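Local atomic coordinates of betaine aldehyde dehydrogenase (Staphylococcus aureus subsp. aureus COL, PDB entry 4QTO), a protein that oxidises betaine aldehyde to glycine betaine with NAD as the hydride acceptor, as a member of the aldehyde dehydrogenase family. Residues S245-T256 against N268-E279; A297-Y306 against F329-I340. All blocks are in the same frame, centred on the assembly; numbering follows the deposited sequence. Where two conformers were deposited one is given.

Interaction 1. Residues S245-T256 against N268-E279. With NA (sodium ion), chain L.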
# COMPACT_ATOMS: atom_id res chain seq x y z
N SER A 245 17.14 22.58 -17.50
CA SER A 245 16.12 21.67 -18.04
C SER A 245 16.65 20.76 -19.13
O SER A 245 16.04 19.72 -19.40
CB SER A 245 14.93 22.44 -18.57
OG SER A 245 15.33 23.38 -19.55
N GLY A 246 17.76 21.11 -19.75
CA GLY A 246 18.26 20.37 -20.90
C GLY A 246 19.55 19.60 -20.77
O GLY A 246 20.04 19.06 -21.76
N HIS A 247 20.14 19.58 -19.58
CA HIS A 247 21.42 18.91 -19.39
C HIS A 247 21.25 17.39 -19.35
O HIS A 247 20.30 16.86 -18.72
CB HIS A 247 22.10 19.40 -18.12
CG HIS A 247 23.57 19.15 -18.10
ND1 HIS A 247 24.10 17.92 -17.81
CD2 HIS A 247 24.61 19.95 -18.42
CE1 HIS A 247 25.42 17.98 -17.90
NE2 HIS A 247 25.75 19.20 -18.26
N LYS A 248 22.18 16.67 -19.96
CA LYS A 248 22.09 15.22 -20.03
C LYS A 248 22.24 14.49 -18.71
O LYS A 248 21.80 13.35 -18.58
CB LYS A 248 23.12 14.65 -21.03
CG LYS A 248 24.55 14.77 -20.59
CD LYS A 248 25.47 14.09 -21.62
CE LYS A 248 26.82 13.77 -20.98
NZ LYS A 248 27.79 13.14 -21.92
N GLU A 249 22.84 15.15 -17.72
CA GLU A 249 23.06 14.51 -16.40
C GLU A 249 21.90 14.69 -15.43
O GLU A 249 21.98 14.22 -14.29
CB GLU A 249 24.35 15.01 -15.74
CG GLU A 249 25.59 14.62 -16.51
CD GLU A 249 25.77 13.12 -16.67
OE1 GLU A 249 25.27 12.32 -15.85
OE2 GLU A 249 26.47 12.73 -17.63
N VAL A 250 20.82 15.31 -15.86
CA VAL A 250 19.64 15.51 -15.02
C VAL A 250 18.64 14.37 -15.24
O VAL A 250 18.38 14.00 -16.39
CB VAL A 250 18.97 16.85 -15.32
CG1 VAL A 250 17.69 17.03 -14.52
CG2 VAL A 250 19.93 17.99 -15.01
N ASP A 251 18.09 13.81 -14.15
CA ASP A 251 17.10 12.73 -14.21
C ASP A 251 15.64 13.20 -14.03
O ASP A 251 14.72 12.53 -14.47
CB ASP A 251 17.44 11.67 -13.17
CG ASP A 251 18.78 11.02 -13.43
OD1 ASP A 251 18.97 10.38 -14.51
OD2 ASP A 251 19.70 11.21 -12.59
N LEU A 252 15.45 14.36 -13.38
CA LEU A 252 14.12 14.94 -13.18
C LEU A 252 14.26 16.45 -13.15
O LEU A 252 15.13 16.99 -12.45
CB LEU A 252 13.51 14.50 -11.84
CG LEU A 252 12.23 15.21 -11.37
CD1 LEU A 252 11.05 14.84 -12.24
CD2 LEU A 252 11.95 14.89 -9.91
N VAL A 253 13.40 17.12 -13.91
CA VAL A 253 13.28 18.58 -13.87
C VAL A 253 11.93 18.86 -13.20
O VAL A 253 10.88 18.40 -13.68
CB VAL A 253 13.26 19.19 -15.29
CG1 VAL A 253 13.09 20.72 -15.18
CG2 VAL A 253 14.50 18.81 -16.02
N SER A 254 11.94 19.59 -12.09
CA SER A 254 10.74 19.94 -11.33
C SER A 254 10.58 21.47 -11.39
O SER A 254 11.39 22.17 -10.80
CB SER A 254 10.80 19.46 -9.89
OG SER A 254 9.60 19.81 -9.21
N PHE A 255 9.53 21.95 -12.03
CA PHE A 255 9.32 23.39 -12.26
C PHE A 255 7.94 23.82 -11.80
O PHE A 255 6.95 23.15 -12.09
CB PHE A 255 9.48 23.69 -13.74
CG PHE A 255 9.05 25.07 -14.13
CD1 PHE A 255 9.92 26.15 -14.04
CD2 PHE A 255 7.76 25.31 -14.57
CE1 PHE A 255 9.52 27.41 -14.40
CE2 PHE A 255 7.36 26.57 -14.95
CZ PHE A 255 8.24 27.63 -14.85
N THR A 256 7.90 24.92 -11.05
CA THR A 256 6.66 25.54 -10.64
C THR A 256 6.75 26.99 -11.13
O THR A 256 7.71 27.68 -10.81
CB THR A 256 6.48 25.47 -9.12
OG1 THR A 256 6.39 24.08 -8.73
CG2 THR A 256 5.20 26.19 -8.71
N ASN A 268 12.49 21.26 -23.66
CA ASN A 268 13.91 21.11 -23.42
C ASN A 268 14.26 19.79 -22.79
O ASN A 268 15.22 19.13 -23.18
CB ASN A 268 14.29 22.18 -22.42
CG ASN A 268 14.63 23.50 -23.05
OD1 ASN A 268 14.75 23.63 -24.27
ND2 ASN A 268 14.82 24.51 -22.22
N ALA A 269 13.48 19.41 -21.79
CA ALA A 269 13.65 18.13 -21.10
C ALA A 269 13.56 16.96 -22.08
O ALA A 269 14.22 15.93 -21.87
CB ALA A 269 12.61 17.98 -19.98
N ALA A 270 12.75 17.08 -23.11
CA ALA A 270 12.56 16.02 -24.09
C ALA A 270 13.87 15.67 -24.80
O ALA A 270 14.03 14.56 -25.25
CB ALA A 270 11.52 16.43 -25.13
N ASN A 271 14.80 16.62 -24.89
CA ASN A 271 16.06 16.35 -25.58
C ASN A 271 16.84 15.18 -24.96
O ASN A 271 17.64 14.53 -25.67
CB ASN A 271 16.91 17.59 -25.62
CG ASN A 271 16.31 18.67 -26.51
OD1 ASN A 271 15.75 18.39 -27.55
ND2 ASN A 271 16.51 19.90 -26.13
N ASN A 272 16.64 14.92 -23.67
CA ASN A 272 17.26 13.80 -23.00
C ASN A 272 16.22 12.84 -22.40
O ASN A 272 16.57 11.99 -21.57
CB ASN A 272 18.22 14.31 -21.92
CG ASN A 272 19.37 15.09 -22.51
OD1 ASN A 272 19.43 16.31 -22.39
ND2 ASN A 272 20.23 14.42 -23.20
N VAL A 273 14.98 12.94 -22.85
CA VAL A 273 13.89 12.08 -22.37
C VAL A 273 13.86 12.14 -20.85
O VAL A 273 13.65 11.13 -20.13
CB VAL A 273 14.04 10.62 -22.83
CG1 VAL A 273 12.69 9.94 -22.79
CG2 VAL A 273 14.60 10.53 -24.24
N THR A 274 13.96 13.34 -20.31
CA THR A 274 14.03 13.54 -18.87
C THR A 274 12.67 13.66 -18.21
O THR A 274 11.79 14.32 -18.71
CB THR A 274 14.86 14.80 -18.59
OG1 THR A 274 16.14 14.68 -19.21
CG2 THR A 274 15.04 15.03 -17.10
N ASN A 275 12.49 12.99 -17.07
CA ASN A 275 11.25 13.09 -16.33
C ASN A 275 10.94 14.55 -16.03
O ASN A 275 11.86 15.33 -15.72
CB ASN A 275 11.38 12.39 -14.97
CG ASN A 275 11.54 10.88 -15.06
OD1 ASN A 275 10.57 10.16 -15.36
ND2 ASN A 275 12.73 10.39 -14.75
N ILE A 276 9.68 14.95 -16.15
CA ILE A 276 9.30 16.31 -15.75
C ILE A 276 8.14 16.28 -14.78
O ILE A 276 7.24 15.42 -14.83
CB ILE A 276 8.99 17.32 -16.86
CG1 ILE A 276 7.64 17.06 -17.54
CG2 ILE A 276 10.15 17.44 -17.84
CD1 ILE A 276 7.58 15.85 -18.44
N ALA A 277 8.20 17.25 -13.88
CA ALA A 277 7.14 17.48 -12.89
C ALA A 277 6.88 18.99 -13.04
O ALA A 277 7.82 19.79 -12.98
CB ALA A 277 7.55 17.14 -11.48
N LEU A 278 5.64 19.35 -13.34
CA LEU A 278 5.26 20.75 -13.57
C LEU A 278 4.03 21.16 -12.76
O LEU A 278 3.09 20.39 -12.65
CB LEU A 278 4.88 20.96 -15.05
CG LEU A 278 5.94 20.60 -16.09
CD1 LEU A 278 5.32 20.66 -17.47
CD2 LEU A 278 7.16 21.47 -16.00
N GLU A 279 4.06 22.37 -12.21
CA GLU A 279 2.87 22.96 -11.56
C GLU A 279 2.80 24.35 -12.14
O GLU A 279 3.68 25.19 -11.90
CB GLU A 279 2.92 22.98 -10.06
CG GLU A 279 1.51 22.91 -9.42
CD GLU A 279 0.87 24.25 -9.09
OE1 GLU A 279 0.70 24.52 -7.88
OE2 GLU A 279 0.58 25.06 -9.98
NA NA L . 13.98 9.28 -18.81
O HOH W 1 17.57 17.05 -19.23
O HOH W 2 14.38 25.85 -20.23
O HOH W 3 19.33 19.81 -24.24
O HOH W 4 17.28 12.21 -18.25
O HOH W 5 15.23 10.47 -17.24
O HOH W 6 13.48 7.82 -16.97
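Two neighbouring parallel strands of a beta-alpha-beta unit meet here, Leu252-Thr256 against Asn275-Glu279, with helix 259-269 as the crossover between them. The pairing is regular: Val253 N donates to Asn275 O and Ala277 N returns a bond to Val253 O, a pattern that Phe255 repeats with Ala277 and Glu279. On one face, Phe255 CB rests 3.9 Å from Leu278 CD2, and Ile265 of the crossover helix covers Val253 and Phe255; Val253 CG2 also lies 4.0 Å from Thr274 CG2, just ahead of the strand, the two side chains crossing at about a right angle. On the other face, Leu252 CD1 approaches Asn275 CB at 3.7 Å, while Lys190 NZ is hydrogen-bonded to the hydroxyls of both Ser254 and Thr256. Where the pairing begins, the Asn275 side chain adds a bond to the other segment's backbone. With CG anti to its own carbonyl carbon (chi1 -68°), it brings ND2 to within 2.9 Å of Asp251 O, in the amide plane and nearly straight (164° at the hydrogen). The Asp251 carboxylate turns instead to Arg80. Further back the two helix ends touch, Asn268 ND2, in one of its two conformers, donating to Ser245 OG (2.9 Å) while also bonding Asp242. Helix 259-269 stops in a Schellman motif, Thr274 N bonding Ala269 O and Val273 N Ala270 O, with Val273 (positive phi) the C-prime residue; Asn272 N also reaches Ala269 O, from the other face of its plane. That turn presents Val273 O to a sodium ion at 2.3 Å, whose shell includes two waters and the carbonyls of Lys484 and Gly487 of the second subunit. Helix termination thus becomes an intersubunit metal site, built on a parallel beta-alpha-beta crossover, as in the Rossmann-like nucleotide-binding domain of aldehyde dehydrogenases.

Interaction 2. Residues A297-Y306 against F329-I340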
# COMPACT_ATOMS: atom_id res chain seq x y z
N ALA A 297 -19.88 31.75 2.32
CA ALA A 297 -19.51 31.79 0.91
C ALA A 297 -18.94 33.14 0.53
O ALA A 297 -17.99 33.21 -0.28
CB ALA A 297 -20.69 31.45 0.03
N VAL A 298 -19.48 34.22 1.10
CA VAL A 298 -18.94 35.55 0.85
C VAL A 298 -17.54 35.68 1.47
O VAL A 298 -16.59 36.12 0.79
CB VAL A 298 -19.85 36.66 1.41
CG1 VAL A 298 -19.20 38.02 1.27
CG2 VAL A 298 -21.18 36.64 0.67
N ASP A 299 -17.38 35.25 2.71
CA ASP A 299 -16.08 35.27 3.39
C ASP A 299 -15.03 34.51 2.56
O ASP A 299 -13.91 35.00 2.32
CB ASP A 299 -16.20 34.63 4.77
CG ASP A 299 -14.89 34.54 5.53
OD1 ASP A 299 -14.49 35.54 6.16
OD2 ASP A 299 -14.32 33.43 5.59
N GLN A 300 -15.39 33.30 2.14
CA GLN A 300 -14.46 32.45 1.42
C GLN A 300 -14.22 32.90 -0.01
O GLN A 300 -13.17 32.60 -0.60
CB GLN A 300 -14.86 30.97 1.52
CG GLN A 300 -14.72 30.42 2.94
CD GLN A 300 -13.27 30.14 3.31
OE1 GLN A 300 -12.33 30.85 2.93
NE2 GLN A 300 -13.08 29.07 4.06
N ALA A 301 -15.15 33.66 -0.61
CA ALA A 301 -14.93 34.17 -1.95
C ALA A 301 -13.86 35.28 -1.85
O ALA A 301 -13.00 35.41 -2.72
CB ALA A 301 -16.20 34.72 -2.56
N LEU A 302 -13.94 36.08 -0.79
CA LEU A 302 -12.91 37.10 -0.54
C LEU A 302 -11.56 36.43 -0.32
O LEU A 302 -10.53 36.84 -0.88
CB LEU A 302 -13.28 37.95 0.66
CG LEU A 302 -14.50 38.86 0.51
CD1 LEU A 302 -15.08 39.20 1.88
CD2 LEU A 302 -14.19 40.10 -0.30
N ASN A 303 -11.55 35.40 0.52
CA ASN A 303 -10.30 34.70 0.82
C ASN A 303 -9.72 34.08 -0.44
O ASN A 303 -8.51 34.19 -0.72
CB ASN A 303 -10.52 33.66 1.91
CG ASN A 303 -11.02 34.28 3.21
OD1 ASN A 303 -10.79 35.46 3.50
ND2 ASN A 303 -11.74 33.49 3.99
N GLY A 304 -10.58 33.42 -1.21
CA GLY A 304 -10.15 32.83 -2.44
C GLY A 304 -9.59 33.82 -3.43
O GLY A 304 -8.59 33.53 -4.11
N GLY A 305 -10.20 35.00 -3.52
CA GLY A 305 -9.76 35.94 -4.51
C GLY A 305 -8.55 36.78 -4.17
O GLY A 305 -7.77 37.13 -5.06
N TYR A 306 -8.36 37.08 -2.88
CA TYR A 306 -7.46 38.18 -2.48
C TYR A 306 -6.31 37.90 -1.52
O TYR A 306 -5.50 38.79 -1.27
CB TYR A 306 -8.31 39.38 -2.02
CG TYR A 306 -9.40 39.72 -3.02
CD1 TYR A 306 -9.09 40.24 -4.28
CD2 TYR A 306 -10.74 39.57 -2.69
CE1 TYR A 306 -10.07 40.53 -5.20
CE2 TYR A 306 -11.75 39.87 -3.61
CZ TYR A 306 -11.41 40.34 -4.86
OH TYR A 306 -12.42 40.62 -5.77
N PHE A 329 -25.39 37.88 -4.08
CA PHE A 329 -23.98 37.58 -3.92
C PHE A 329 -23.06 38.70 -4.44
O PHE A 329 -22.13 39.14 -3.73
CB PHE A 329 -23.61 36.27 -4.57
CG PHE A 329 -22.14 35.98 -4.49
CD1 PHE A 329 -21.58 35.45 -3.32
CD2 PHE A 329 -21.31 36.31 -5.55
CE1 PHE A 329 -20.22 35.25 -3.22
CE2 PHE A 329 -19.94 36.08 -5.46
CZ PHE A 329 -19.42 35.54 -4.30
N GLU A 330 -23.31 39.16 -5.66
CA GLU A 330 -22.47 40.21 -6.23
C GLU A 330 -22.50 41.46 -5.35
O GLU A 330 -21.46 42.05 -5.06
CB GLU A 330 -22.90 40.58 -7.66
CG GLU A 330 -22.56 39.51 -8.67
CD GLU A 330 -23.04 39.81 -10.08
OE1 GLU A 330 -23.61 40.89 -10.32
OE2 GLU A 330 -22.84 38.94 -10.94
N GLN A 331 -23.69 41.85 -4.90
CA GLN A 331 -23.77 43.01 -4.05
C GLN A 331 -22.98 42.85 -2.75
O GLN A 331 -22.27 43.76 -2.31
CB GLN A 331 -25.22 43.38 -3.75
CG GLN A 331 -25.23 44.72 -3.05
CD GLN A 331 -24.56 45.79 -3.95
OE1 GLN A 331 -25.06 46.03 -5.04
NE2 GLN A 331 -23.39 46.37 -3.53
N ALA A 332 -23.11 41.69 -2.12
CA ALA A 332 -22.42 41.44 -0.86
C ALA A 332 -20.89 41.40 -1.04
O ALA A 332 -20.16 41.98 -0.23
CB ALA A 332 -22.90 40.14 -0.25
N LEU A 333 -20.44 40.78 -2.11
CA LEU A 333 -19.01 40.67 -2.40
C LEU A 333 -18.42 42.06 -2.68
O LEU A 333 -17.41 42.45 -2.10
CB LEU A 333 -18.78 39.75 -3.58
CG LEU A 333 -17.32 39.60 -4.00
CD1 LEU A 333 -16.55 38.90 -2.90
CD2 LEU A 333 -17.21 38.82 -5.29
N ILE A 334 -19.07 42.80 -3.56
CA ILE A 334 -18.62 44.15 -3.93
C ILE A 334 -18.53 45.07 -2.71
O ILE A 334 -17.52 45.77 -2.53
CB ILE A 334 -19.51 44.76 -5.01
CG1 ILE A 334 -19.30 44.02 -6.33
CG2 ILE A 334 -19.21 46.24 -5.19
CD1 ILE A 334 -20.39 44.24 -7.35
N ASP A 335 -19.55 45.04 -1.85
CA ASP A 335 -19.55 45.85 -0.64
C ASP A 335 -18.35 45.51 0.26
O ASP A 335 -17.75 46.41 0.87
CB ASP A 335 -20.84 45.61 0.17
CG ASP A 335 -22.07 46.23 -0.48
OD1 ASP A 335 -21.96 46.86 -1.56
OD2 ASP A 335 -23.17 46.05 0.10
N ARG A 336 -17.97 44.22 0.33
CA ARG A 336 -16.84 43.85 1.15
C ARG A 336 -15.52 44.23 0.49
O ARG A 336 -14.57 44.61 1.18
CB ARG A 336 -16.87 42.34 1.43
CG ARG A 336 -17.99 41.90 2.35
CD ARG A 336 -17.76 42.28 3.80
NE ARG A 336 -16.65 41.57 4.43
CZ ARG A 336 -16.70 40.32 4.87
NH1 ARG A 336 -17.82 39.60 4.74
NH2 ARG A 336 -15.64 39.79 5.44
N VAL A 337 -15.43 44.05 -0.82
CA VAL A 337 -14.19 44.36 -1.55
C VAL A 337 -13.80 45.82 -1.33
O VAL A 337 -12.62 46.13 -1.18
CB VAL A 337 -14.29 43.99 -3.04
CG1 VAL A 337 -13.13 44.57 -3.84
CG2 VAL A 337 -14.31 42.48 -3.18
N LYS A 338 -14.80 46.69 -1.24
CA LYS A 338 -14.55 48.12 -1.00
C LYS A 338 -13.88 48.41 0.34
O LYS A 338 -13.26 49.48 0.51
CB LYS A 338 -15.86 48.92 -1.06
CG LYS A 338 -16.47 49.00 -2.45
CD LYS A 338 -17.83 49.68 -2.39
CE LYS A 338 -18.43 49.82 -3.77
NZ LYS A 338 -19.78 50.44 -3.69
N LYS A 339 -14.01 47.50 1.30
CA LYS A 339 -13.47 47.67 2.63
C LYS A 339 -12.10 47.03 2.85
O LYS A 339 -11.54 47.18 3.92
CB LYS A 339 -14.43 47.08 3.66
CG LYS A 339 -15.86 47.64 3.63
CD LYS A 339 -16.69 46.96 4.70
CE LYS A 339 -18.18 47.23 4.55
NZ LYS A 339 -18.48 48.67 4.58
N ILE A 340 -11.59 46.27 1.88
CA ILE A 340 -10.31 45.59 2.03
C ILE A 340 -9.20 46.59 2.30
O ILE A 340 -9.08 47.59 1.58
CB ILE A 340 -9.97 44.72 0.80
CG1 ILE A 340 -10.98 43.55 0.67
CG2 ILE A 340 -8.55 44.19 0.88
CD1 ILE A 340 -10.77 42.68 -0.54
O HOH W 7 -16.15 37.49 6.85
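Leu302 of helix 294-306 is clasped by Leu333, Arg336 and Val337 of helix 323-337, two helices packed on the same sheet of the aldehyde dehydrogenase fold and crossing at -54° with their segment axes 9.9 Å apart. With CG anti to its carbonyl carbon (chi1 -68°), it points both methyls across the interface. CD2 sits 3.7 Å from both Leu333 CD1 and Val337 CG2, whereas CD1 lies over the centre of one face of the Arg336 guanidinium, 3.6 Å from CZ. Arg336 attains this by folding back at chi2 and chi3 (-67°), crossing Leu302 at about a right angle. Nearer the helix starts, Ala301 CB meets the Phe329 ring at its edge, 3.8 Å from CZ, and Val298 CG2 adds Ala332 CB at 4.0 Å. At the far end Tyr306 crosses Val337 and Ile340 at a similar angle, CE2 nearest Val337 CG2 and CD2 nearest Ile340 CD1, and its hydroxyl bonds Thr399 O. The charged margin is shared with the second subunit: Arg336 binds its Phe518 and Ser519 carbonyls, Asp299 its Val515 and Asn516 backbone. Between Asp299 OD1 and Arg336 NH2, one water lies 2.7 Å from each, accepting from the latter and placed to donate to the former.

The two contacts lie on opposite sides of the chain's centre and in series along the sequence: their centres are about 40 Å apart, their nearest atoms about 13 Å. Interaction 1 belongs to the sheet built around strand 162-177, interaction 2 to helices packed against the sheet containing strand 318-322. The chemically modified Cys313, probably the catalytic thiol as in other family members, falls, in sequence, between the two segments of interaction 2, while the side chain of Thr256 in interaction 1 approaches a bound PEG molecule to about 6 Å. Both contacts reach the second subunit, interaction 1 through sodium and interaction 2 through that subunit's C-terminal residues.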